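Local coordinates for Alr4995 protein (Nostoc sp., PDB 6LRF), which is a bifunctional enzyme of arginine catabolism, combining an arginine dihydrolase of the guanidino-group-modifying family with an ornithine cyclodeaminase in one chain, at residues P12-D18 against I29-R34; D361-A365 against R391-W396; D378-V382 against R555-K559. All coordinates share one frame; numbering follows the deposited sequence.

Contact 1 of 3, residues P12-D18 against I29-R34; sequences PDHYDVD and IHKSSR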
loop_
_atom_site.group_PDB
_atom_site.type_symbol
_atom_site.label_atom_id
_atom_site.label_comp_id
_atom_site.label_asym_id
_atom_site.label_seq_id
_atom_site.Cartn_x
_atom_site.Cartn_y
_atom_site.Cartn_z
ATOM N N PRO B 12 -9.774 -13.819 -55.424
ATOM C CA PRO B 12 -10.741 -13.412 -54.398
ATOM C C PRO B 12 -12.195 -13.373 -54.858
ATOM O O PRO B 12 -12.931 -12.513 -54.374
ATOM C CB PRO B 12 -10.274 -11.998 -54.034
ATOM C CG PRO B 12 -9.606 -11.503 -55.258
ATOM C CD PRO B 12 -8.939 -12.688 -55.873
ATOM N N ASP B 13 -12.602 -14.283 -55.743
ATOM C CA ASP B 13 -13.950 -14.257 -56.331
ATOM C C ASP B 13 -15.066 -14.322 -55.278
ATOM O O ASP B 13 -16.144 -13.756 -55.475
ATOM C CB ASP B 13 -14.124 -15.409 -57.336
ATOM C CG ASP B 13 -13.366 -15.180 -58.651
ATOM O OD1 ASP B 13 -12.502 -14.275 -58.714
ATOM O OD2 ASP B 13 -13.632 -15.920 -59.626
ATOM N N HIS B 14 -14.806 -15.003 -54.164
ATOM C CA HIS B 14 -15.793 -15.117 -53.087
ATOM C C HIS B 14 -15.172 -14.815 -51.726
ATOM O O HIS B 14 -15.525 -15.413 -50.711
ATOM C CB HIS B 14 -16.423 -16.506 -53.093
ATOM C CG HIS B 14 -16.921 -16.928 -54.439
ATOM N ND1 HIS B 14 -16.521 -18.098 -55.050
ATOM C CD2 HIS B 14 -17.774 -16.325 -55.301
ATOM C CE1 HIS B 14 -17.113 -18.203 -56.227
ATOM N NE2 HIS B 14 -17.876 -17.139 -56.405
ATOM N N TYR B 15 -14.238 -13.875 -51.715
ATOM C CA TYR B 15 -13.594 -13.490 -50.478
ATOM C C TYR B 15 -14.500 -12.538 -49.719
ATOM O O TYR B 15 -15.202 -11.712 -50.309
ATOM C CB TYR B 15 -12.231 -12.852 -50.748
ATOM C CG TYR B 15 -11.560 -12.250 -49.527
ATOM C CD1 TYR B 15 -11.002 -13.060 -48.539
ATOM C CD2 TYR B 15 -11.473 -10.868 -49.368
ATOM C CE1 TYR B 15 -10.383 -12.507 -47.422
ATOM C CE2 TYR B 15 -10.852 -10.307 -48.260
ATOM C CZ TYR B 15 -10.311 -11.130 -47.289
ATOM O OH TYR B 15 -9.695 -10.568 -46.190
ATOM N N ASP B 16 -14.467 -12.676 -48.401
ATOM C CA ASP B 16 -15.294 -11.902 -47.497
ATOM C C ASP B 16 -14.757 -12.172 -46.094
ATOM O O ASP B 16 -13.918 -13.060 -45.913
ATOM C CB ASP B 16 -16.769 -12.313 -47.628
ATOM C CG ASP B 16 -17.727 -11.345 -46.937
ATOM O OD1 ASP B 16 -17.459 -10.117 -46.932
ATOM O OD2 ASP B 16 -18.762 -11.820 -46.411
ATOM N N VAL B 17 -15.212 -11.411 -45.106
ATOM C CA VAL B 17 -15.019 -11.826 -43.729
ATOM C C VAL B 17 -16.381 -12.317 -43.222
ATOM O O VAL B 17 -17.224 -11.528 -42.796
ATOM C CB VAL B 17 -14.441 -10.690 -42.863
ATOM C CG1 VAL B 17 -14.230 -11.161 -41.436
ATOM C CG2 VAL B 17 -13.120 -10.203 -43.449
ATOM N N ASP B 18 -16.597 -13.628 -43.323
ATOM C CA ASP B 18 -17.864 -14.268 -42.963
ATOM C C ASP B 18 -18.049 -14.491 -41.463
ATOM O O ASP B 18 -19.176 -14.513 -40.961
ATOM C CB ASP B 18 -17.989 -15.632 -43.651
ATOM C CG ASP B 18 -18.235 -15.525 -45.144
ATOM O OD1 ASP B 18 -18.773 -14.485 -45.594
ATOM O OD2 ASP B 18 -17.910 -16.501 -45.867
ATOM N N ILE B 29 -16.563 -8.360 -39.833
ATOM C CA ILE B 29 -17.546 -9.189 -40.532
ATOM C C ILE B 29 -18.370 -8.384 -41.547
ATOM O O ILE B 29 -18.923 -7.335 -41.215
ATOM C CB ILE B 29 -18.504 -9.882 -39.542
ATOM C CG1 ILE B 29 -17.727 -10.810 -38.601
ATOM C CG2 ILE B 29 -19.580 -10.660 -40.290
ATOM C CD1 ILE B 29 -18.620 -11.707 -37.756
ATOM N N HIS B 30 -18.421 -8.874 -42.786
ATOM C CA HIS B 30 -19.177 -8.243 -43.875
ATOM C C HIS B 30 -18.780 -6.788 -44.134
ATOM O O HIS B 30 -19.588 -5.993 -44.609
ATOM C CB HIS B 30 -20.678 -8.323 -43.593
ATOM C CG HIS B 30 -21.207 -9.722 -43.539
ATOM N ND1 HIS B 30 -20.704 -10.739 -44.323
ATOM C CD2 HIS B 30 -22.192 -10.276 -42.792
ATOM C CE1 HIS B 30 -21.357 -11.858 -44.064
ATOM N NE2 HIS B 30 -22.264 -11.605 -43.137
ATOM N N LYS B 31 -17.529 -6.453 -43.829
ATOM C CA LYS B 31 -16.996 -5.108 -44.045
ATOM C C LYS B 31 -15.871 -5.137 -45.081
ATOM O O LYS B 31 -14.933 -4.337 -45.028
ATOM C CB LYS B 31 -16.488 -4.510 -42.726
ATOM C CG LYS B 31 -17.486 -3.600 -42.012
ATOM C CD LYS B 31 -16.959 -3.145 -40.662
ATOM C CE LYS B 31 -16.475 -1.701 -40.720
ATOM N NZ LYS B 31 -15.488 -1.386 -39.640
ATOM N N SER B 32 -15.975 -6.066 -46.026
ATOM C CA SER B 32 -14.929 -6.268 -47.021
ATOM C C SER B 32 -15.310 -5.736 -48.405
ATOM O O SER B 32 -16.278 -6.199 -49.011
ATOM C CB SER B 32 -14.583 -7.756 -47.127
ATOM O OG SER B 32 -13.577 -7.969 -48.103
ATOM N N SER B 33 -14.539 -4.768 -48.898
ATOM C CA SER B 33 -14.710 -4.267 -50.258
ATOM C C SER B 33 -14.140 -5.273 -51.249
ATOM O O SER B 33 -12.925 -5.319 -51.466
ATOM C CB SER B 33 -14.025 -2.907 -50.435
ATOM O OG SER B 33 -13.957 -2.553 -51.810
ATOM N N ARG B 34 -15.014 -6.078 -51.848
ATOM C CA ARG B 34 -14.559 -7.121 -52.754
ATOM C C ARG B 34 -13.786 -6.544 -53.943
ATOM O O ARG B 34 -12.858 -7.174 -54.457
ATOM C CB ARG B 34 -15.737 -7.965 -53.247
ATOM C CG ARG B 34 -15.285 -9.185 -54.029
ATOM C CD ARG B 34 -16.439 -10.077 -54.407
ATOM N NE ARG B 34 -16.905 -10.870 -53.276
ATOM C CZ ARG B 34 -17.833 -11.819 -53.374
ATOM N NH1 ARG B 34 -18.210 -12.503 -52.298
ATOM N NH2 ARG B 34 -18.384 -12.078 -54.551
#

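Contact 2 of 3, residues D361-A365 against R391-W396; sequences DERDA and RINGQW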
loop_
_atom_site.group_PDB
_atom_site.type_symbol
_atom_site.label_atom_id
_atom_site.label_comp_id
_atom_site.label_asym_id
_atom_site.label_seq_id
_atom_site.Cartn_x
_atom_site.Cartn_y
_atom_site.Cartn_z
ATOM N N ASP B 361 7.383 -48.973 -16.930
ATOM C CA ASP B 361 8.196 -47.911 -17.512
ATOM C C ASP B 361 9.158 -47.312 -16.488
ATOM O O ASP B 361 9.946 -46.415 -16.812
ATOM C CB ASP B 361 7.307 -46.820 -18.108
ATOM C CG ASP B 361 6.499 -47.315 -19.290
ATOM O OD1 ASP B 361 6.818 -48.416 -19.797
ATOM O OD2 ASP B 361 5.552 -46.606 -19.710
ATOM N N GLU B 362 9.081 -47.819 -15.257
ATOM C CA GLU B 362 10.006 -47.448 -14.194
ATOM C C GLU B 362 11.442 -47.748 -14.604
ATOM O O GLU B 362 11.737 -48.818 -15.140
ATOM C CB GLU B 362 9.685 -48.204 -12.897
ATOM C CG GLU B 362 8.575 -47.620 -12.035
ATOM C CD GLU B 362 8.580 -48.192 -10.616
ATOM O OE1 GLU B 362 7.661 -47.879 -9.829
ATOM O OE2 GLU B 362 9.514 -48.947 -10.275
ATOM N N ARG B 363 12.336 -46.803 -14.350
ATOM C CA ARG B 363 13.751 -47.004 -14.613
ATOM C C ARG B 363 14.582 -46.398 -13.486
ATOM O O ARG B 363 14.066 -45.621 -12.683
ATOM C CB ARG B 363 14.126 -46.404 -15.967
ATOM C CG ARG B 363 13.596 -47.230 -17.131
ATOM C CD ARG B 363 13.693 -46.472 -18.420
ATOM N NE ARG B 363 15.092 -46.234 -18.755
ATOM C CZ ARG B 363 15.512 -45.322 -19.626
ATOM N NH1 ARG B 363 14.635 -44.560 -20.275
ATOM N NH2 ARG B 363 16.813 -45.178 -19.850
ATOM N N ASP B 364 15.857 -46.773 -13.418
ATOM C CA ASP B 364 16.776 -46.230 -12.419
ATOM C C ASP B 364 17.107 -44.779 -12.742
ATOM O O ASP B 364 17.200 -44.411 -13.914
ATOM C CB ASP B 364 18.071 -47.054 -12.354
ATOM C CG ASP B 364 17.837 -48.476 -11.858
ATOM O OD1 ASP B 364 16.754 -48.754 -11.288
ATOM O OD2 ASP B 364 18.747 -49.315 -12.036
ATOM N N ALA B 365 17.278 -43.959 -11.708
ATOM C CA ALA B 365 17.742 -42.594 -11.909
ATOM C C ALA B 365 19.130 -42.633 -12.543
ATOM O O ALA B 365 19.952 -43.479 -12.200
ATOM C CB ALA B 365 17.767 -41.835 -10.584
ATOM N N ARG B 391 15.214 -44.165 -7.509
ATOM C CA ARG B 391 15.357 -45.594 -7.836
ATOM C C ARG B 391 16.801 -45.916 -8.213
ATOM O O ARG B 391 17.314 -45.427 -9.222
ATOM C CB ARG B 391 14.413 -45.989 -8.975
ATOM C CG ARG B 391 14.063 -47.498 -9.064
ATOM C CD ARG B 391 13.081 -47.716 -10.220
ATOM N NE ARG B 391 12.669 -49.104 -10.433
ATOM C CZ ARG B 391 13.197 -49.911 -11.356
ATOM N NH1 ARG B 391 14.184 -49.487 -12.131
ATOM N NH2 ARG B 391 12.749 -51.150 -11.499
ATOM N N ILE B 392 17.456 -46.714 -7.371
ATOM C CA ILE B 392 18.856 -47.088 -7.569
ATOM C C ILE B 392 18.912 -48.611 -7.662
ATOM O O ILE B 392 18.423 -49.300 -6.763
ATOM C CB ILE B 392 19.759 -46.587 -6.417
ATOM C CG1 ILE B 392 19.393 -45.153 -6.014
ATOM C CG2 ILE B 392 21.260 -46.730 -6.765
ATOM C CD1 ILE B 392 19.583 -44.140 -7.133
ATOM N N ASN B 393 19.483 -49.117 -8.756
ATOM C CA ASN B 393 19.465 -50.545 -9.104
ATOM C C ASN B 393 18.163 -51.261 -8.697
ATOM O O ASN B 393 18.175 -52.186 -7.886
ATOM C CB ASN B 393 20.672 -51.263 -8.489
ATOM C CG ASN B 393 20.942 -52.648 -9.135
ATOM O OD1 ASN B 393 20.446 -52.958 -10.221
ATOM N ND2 ASN B 393 21.734 -53.470 -8.457
ATOM N N GLY B 394 17.042 -50.786 -9.241
ATOM C CA GLY B 394 15.748 -51.432 -9.082
ATOM C C GLY B 394 15.039 -51.200 -7.765
ATOM O O GLY B 394 13.981 -51.767 -7.511
ATOM N N GLN B 395 15.615 -50.355 -6.926
ATOM C CA GLN B 395 15.149 -50.205 -5.557
ATOM C C GLN B 395 14.876 -48.721 -5.230
ATOM O O GLN B 395 15.710 -47.859 -5.519
ATOM C CB GLN B 395 16.193 -50.818 -4.616
ATOM C CG GLN B 395 15.863 -50.832 -3.129
ATOM C CD GLN B 395 16.901 -51.620 -2.313
ATOM O OE1 GLN B 395 17.826 -51.039 -1.729
ATOM N NE2 GLN B 395 16.742 -52.948 -2.269
ATOM N N TRP B 396 13.702 -48.429 -4.662
ATOM C CA TRP B 396 13.338 -47.056 -4.285
ATOM C C TRP B 396 13.861 -46.703 -2.893
ATOM O O TRP B 396 13.600 -47.406 -1.929
ATOM C CB TRP B 396 11.823 -46.848 -4.341
ATOM C CG TRP B 396 11.282 -46.850 -5.731
ATOM C CD1 TRP B 396 10.715 -47.903 -6.389
ATOM C CD2 TRP B 396 11.252 -45.746 -6.642
ATOM N NE1 TRP B 396 10.340 -47.524 -7.654
ATOM C CE2 TRP B 396 10.662 -46.204 -7.836
ATOM C CE3 TRP B 396 11.669 -44.410 -6.565
ATOM C CZ2 TRP B 396 10.462 -45.377 -8.937
ATOM C CZ3 TRP B 396 11.482 -43.586 -7.667
ATOM C CH2 TRP B 396 10.881 -44.071 -8.834
#

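Contact 3 of 3, residues D378-V382 against R555-K559; sequences DDFYV and RHHLK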
loop_
_atom_site.group_PDB
_atom_site.type_symbol
_atom_site.label_atom_id
_atom_site.label_comp_id
_atom_site.label_asym_id
_atom_site.label_seq_id
_atom_site.Cartn_x
_atom_site.Cartn_y
_atom_site.Cartn_z
ATOM N N ASP B 378 26.365 -31.597 -15.163
ATOM C CA ASP B 378 25.357 -30.933 -15.962
ATOM C C ASP B 378 24.049 -31.714 -15.955
ATOM O O ASP B 378 24.048 -32.942 -15.935
ATOM C CB ASP B 378 25.863 -30.744 -17.387
ATOM C CG ASP B 378 25.228 -29.556 -18.064
ATOM O OD1 ASP B 378 25.665 -28.409 -17.791
ATOM O OD2 ASP B 378 24.285 -29.773 -18.857
ATOM N N ASP B 379 22.942 -30.980 -15.968
ATOM C CA ASP B 379 21.592 -31.535 -15.941
ATOM C C ASP B 379 21.243 -32.209 -14.612
ATOM O O ASP B 379 20.364 -33.065 -14.565
ATOM C CB ASP B 379 21.383 -32.524 -17.095
ATOM C CG ASP B 379 19.913 -32.825 -17.346
ATOM O OD1 ASP B 379 19.075 -31.901 -17.186
ATOM O OD2 ASP B 379 19.600 -33.987 -17.675
ATOM N N PHE B 380 21.897 -31.800 -13.523
ATOM C CA PHE B 380 21.535 -32.328 -12.204
ATOM C C PHE B 380 20.070 -32.033 -11.900
ATOM O O PHE B 380 19.536 -30.979 -12.260
ATOM C CB PHE B 380 22.442 -31.752 -11.102
ATOM C CG PHE B 380 22.303 -30.270 -10.906
ATOM C CD1 PHE B 380 22.899 -29.389 -11.789
ATOM C CD2 PHE B 380 21.589 -29.761 -9.827
ATOM C CE1 PHE B 380 22.772 -28.025 -11.623
ATOM C CE2 PHE B 380 21.466 -28.386 -9.636
ATOM C CZ PHE B 380 22.059 -27.522 -10.538
ATOM N N TYR B 381 19.405 -32.986 -11.261
ATOM C CA TYR B 381 18.040 -32.773 -10.857
ATOM C C TYR B 381 18.019 -31.802 -9.669
ATOM O O TYR B 381 18.895 -31.847 -8.789
ATOM C CB TYR B 381 17.372 -34.098 -10.513
ATOM C CG TYR B 381 16.048 -33.953 -9.800
ATOM C CD1 TYR B 381 14.863 -33.749 -10.499
ATOM C CD2 TYR B 381 15.984 -34.064 -8.417
ATOM C CE1 TYR B 381 13.626 -33.626 -9.818
ATOM C CE2 TYR B 381 14.777 -33.938 -7.735
ATOM C CZ TYR B 381 13.609 -33.712 -8.429
ATOM O OH TYR B 381 12.435 -33.609 -7.699
ATOM N N VAL B 382 17.029 -30.913 -9.668
ATOM C CA VAL B 382 16.890 -29.915 -8.612
ATOM C C VAL B 382 15.835 -30.323 -7.594
ATOM O O VAL B 382 14.668 -30.465 -7.927
ATOM C CB VAL B 382 16.536 -28.536 -9.190
ATOM C CG1 VAL B 382 16.401 -27.491 -8.050
ATOM C CG2 VAL B 382 17.605 -28.101 -10.178
ATOM N N ARG B 555 14.892 -24.536 -11.844
ATOM C CA ARG B 555 15.888 -25.221 -12.664
ATOM C C ARG B 555 16.790 -24.241 -13.433
ATOM O O ARG B 555 18.018 -24.350 -13.376
ATOM C CB ARG B 555 15.192 -26.202 -13.635
ATOM C CG ARG B 555 14.675 -27.494 -12.958
ATOM C CD ARG B 555 13.964 -28.415 -13.953
ATOM N NE ARG B 555 14.827 -28.804 -15.069
ATOM C CZ ARG B 555 15.613 -29.877 -15.060
ATOM N NH1 ARG B 555 15.646 -30.670 -13.993
ATOM N NH2 ARG B 555 16.359 -30.172 -16.116
ATOM N N HIS B 556 16.194 -23.281 -14.141
ATOM C CA HIS B 556 16.971 -22.289 -14.867
ATOM C C HIS B 556 17.863 -21.485 -13.919
ATOM O O HIS B 556 19.010 -21.161 -14.247
ATOM C CB HIS B 556 16.053 -21.341 -15.653
ATOM C CG HIS B 556 15.526 -21.925 -16.931
ATOM N ND1 HIS B 556 14.880 -21.167 -17.888
ATOM C CD2 HIS B 556 15.547 -23.193 -17.411
ATOM C CE1 HIS B 556 14.535 -21.941 -18.901
ATOM N NE2 HIS B 556 14.933 -23.173 -18.642
ATOM N N HIS B 557 17.327 -21.165 -12.745
ATOM C CA HIS B 557 18.050 -20.374 -11.744
ATOM C C HIS B 557 19.276 -21.105 -11.175
ATOM O O HIS B 557 20.387 -20.570 -11.150
ATOM C CB HIS B 557 17.097 -20.009 -10.616
ATOM C CG HIS B 557 17.542 -18.832 -9.807
ATOM N ND1 HIS B 557 17.560 -17.542 -10.307
ATOM C CD2 HIS B 557 17.984 -18.750 -8.530
ATOM C CE1 HIS B 557 17.987 -16.716 -9.368
ATOM N NE2 HIS B 557 18.253 -17.421 -8.283
ATOM N N LEU B 558 19.051 -22.330 -10.712
ATOM C CA LEU B 558 20.112 -23.193 -10.201
ATOM C C LEU B 558 21.126 -23.550 -11.284
ATOM O O LEU B 558 22.325 -23.643 -10.996
ATOM C CB LEU B 558 19.514 -24.475 -9.608
ATOM C CG LEU B 558 19.252 -24.442 -8.103
ATOM C CD1 LEU B 558 20.585 -24.447 -7.343
ATOM C CD2 LEU B 558 18.422 -23.220 -7.725
ATOM N N LYS B 559 20.652 -23.755 -12.519
ATOM C CA LYS B 559 21.564 -24.021 -13.634
ATOM C C LYS B 559 22.550 -22.893 -13.812
ATOM O O LYS B 559 23.739 -23.119 -14.033
ATOM C CB LYS B 559 20.805 -24.226 -14.950
ATOM C CG LYS B 559 21.704 -24.148 -16.173
ATOM C CD LYS B 559 21.030 -24.706 -17.426
ATOM C CE LYS B 559 22.050 -24.919 -18.541
ATOM N NZ LYS B 559 21.535 -25.839 -19.603
HETATM O O HOH W 1 17.430 -33.033 -14.171
#

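Contact 1 of 3, residues P12-D18 against I29-R34
His30 turns the edge of its imidazole to the carboxylate of Asp16, and the two flat groups are nearly coplanar, their planes only 14° apart. The ring N-H of ND1 reaches OD2 of Asp16 at 3.0 Å, on the syn lone pair of that oxygen; the angle at the hydrogen is a bent 141°, although OD2 lies almost exactly in the ring plane. Asp16 can offer this edge because its CG stands anti to the backbone N (chi1 -168°), which carries the carboxylate over to the other segment. Its second oxygen, OD1, rests against CB of Ser32 at 3.7 Å. One face of the imidazole is backed by CG2 of Ile29, its own neighbour in the chain. The backbone fixes the same corner: N of His30 donates to O of Val17 (2.9 Å), and CA of Ile29 makes a C-H...O contact with that carbonyl.

At the far end Arg34 lays one face of its guanidinium over the 12-18 backbone. O of Asp13 sits 2.9 Å above that plane, near NH2, and CA of His14 lies over the same face; the angle at NH2 is too poor for a hydrogen bond. A bend at chi3 brings the group down onto this loop. Between the two ends, OG of Ser32 approaches CE2 of Tyr15 at 3.6 Å, while the phenol hydroxyl bonds to the backbone of Glu254 in helix 253-256.

The contact thus closes the loop between strand 6-9 and helix 34-49, whose start Ser33 caps through Arg36 N. OG of Ser32 is buried without a polar partner in the model. ND1 of His30 must carry its hydrogen to bond Asp16, and the acidic surroundings of Asp16 and Asp18 may help a positive charge on the ring.

Contact 2 of 3, residues D361-A365 against R391-W396
Glu362 and Asp364 grip Arg391 through two salt bridges, each using a different nitrogen of the guanidinium. OD1 of Asp364 meets NH1 at 2.8 Å, with carboxylate and guanidinium planes 39° apart. OE2 of Glu362 stands 3.2 Å from NE, but the hydrogen bond within that bridge is weak, bent to 121°, and the two planes are steeply inclined. Arg391 reaches both acids with a chain extended from CG to NE, its CG placed anti to the backbone N (chi1 -158°).

Each of these acid oxygens also accepts a hydrogen bond from elsewhere in the segment. The indole NE1 of Trp396 donates to OE2 of Glu362 at 3.1 Å, more nearly straight than the weak bond from NE; the oxygen lies close to the ring plane, whereas NE1 comes from above the carboxylate plane. OD1 of Asp364 accepts the backbone N-H of Gly394 at 2.9 Å, on its syn side though tilted from the plane. Each acid therefore links the arginine to another residue of the same hairpin.

That hairpin joins strands 388-392 and 395-400 through a type I' turn from Ile392 to Gln395, closed by a reciprocal pair of backbone hydrogen bonds between Ile392 and Gln395. The positive phi angles of Asn393 and Gly394 belong to this turn, and the Gly394 N-H projects from it to the carboxylate. On the backbone side, N of Ala365 donates to O of Arg391 (2.9 Å), just before strand 366-369, an outermost strand of the same mixed sheet.

Aliphatic atoms cover the flat groups. CA of Gly394 lies over the centre of one guanidinium face, and CB of Glu362 covers the opposite face toward the rim. CB of Arg391, in turn, sits 3.7 Å above the indole of Trp396, which also makes a cation-pi contact with Arg441.

Contact 3 of 3, residues D378-V382 against R555-K559
Leu558 and Val382 form the close-packed half of the contact together with Phe380. CB of Leu558 touches CG2 of Val382 and CZ of Phe380, both at 4.1 Å, while the other valine methyl, CG1, comes near CG of the leucine. Phe380 points its far end at the helix: chi1 of 65° sets CG between the backbone N and the carbonyl carbon, and the ring brings its edge to O of Leu558, which lies in the ring plane 3.9 Å from CZ. The aliphatic part of Arg555 extends this apolar patch, its CG lying 4.1 Å from CG2 of Val382.

The polar side is looser. Beyond a bend at chi3 (58°), the guanidinium of Arg555 forms a salt bridge with OD1 of Asp379 at its edge, yet NH2 and OD1 are 3.4 Å apart, the hydrogen bond is weak and the planes stand 82° to each other. A water also bridges the two, donating to O of Asp379 and accepting from NH1 of Arg555, each at 3.0 Å.

Arg555 also packs on helix 340-352, where Glu344 is a long, weak ionic partner. The loop 378-382 runs between strands 366-369 and 388-392, with Tyr381 backbone-bonded to Ile434 of strand 432-435, and so joins that mixed sheet to helix 554-567 of the Rossmann-like region, whose His556 and His557 rest on helix 524-536.

Contacts 2 and 3 are close companions: their centres lie about 21 Å apart, their nearest atoms about 8 Å, and their segments alternate along the chain. Both involve the connections of the seven-stranded mixed sheet, contact 2 at its 388-400 hairpin and contact 3 where a loop leaving the sheet meets the Rossmann-like region. Contact 1 stands alone in the N-terminal part, closing before the others begin, its centre about 53 Å from that of contact 3 and across the chain's centre from it. Its segment 29-34 belongs to the dimethylarginine dimethylhydrolase-like region, probable home of the dihydrolase activity; the cyclodeaminase probably resides in the C-terminal part. The structure is unliganded, and none includes substrate or cofactor.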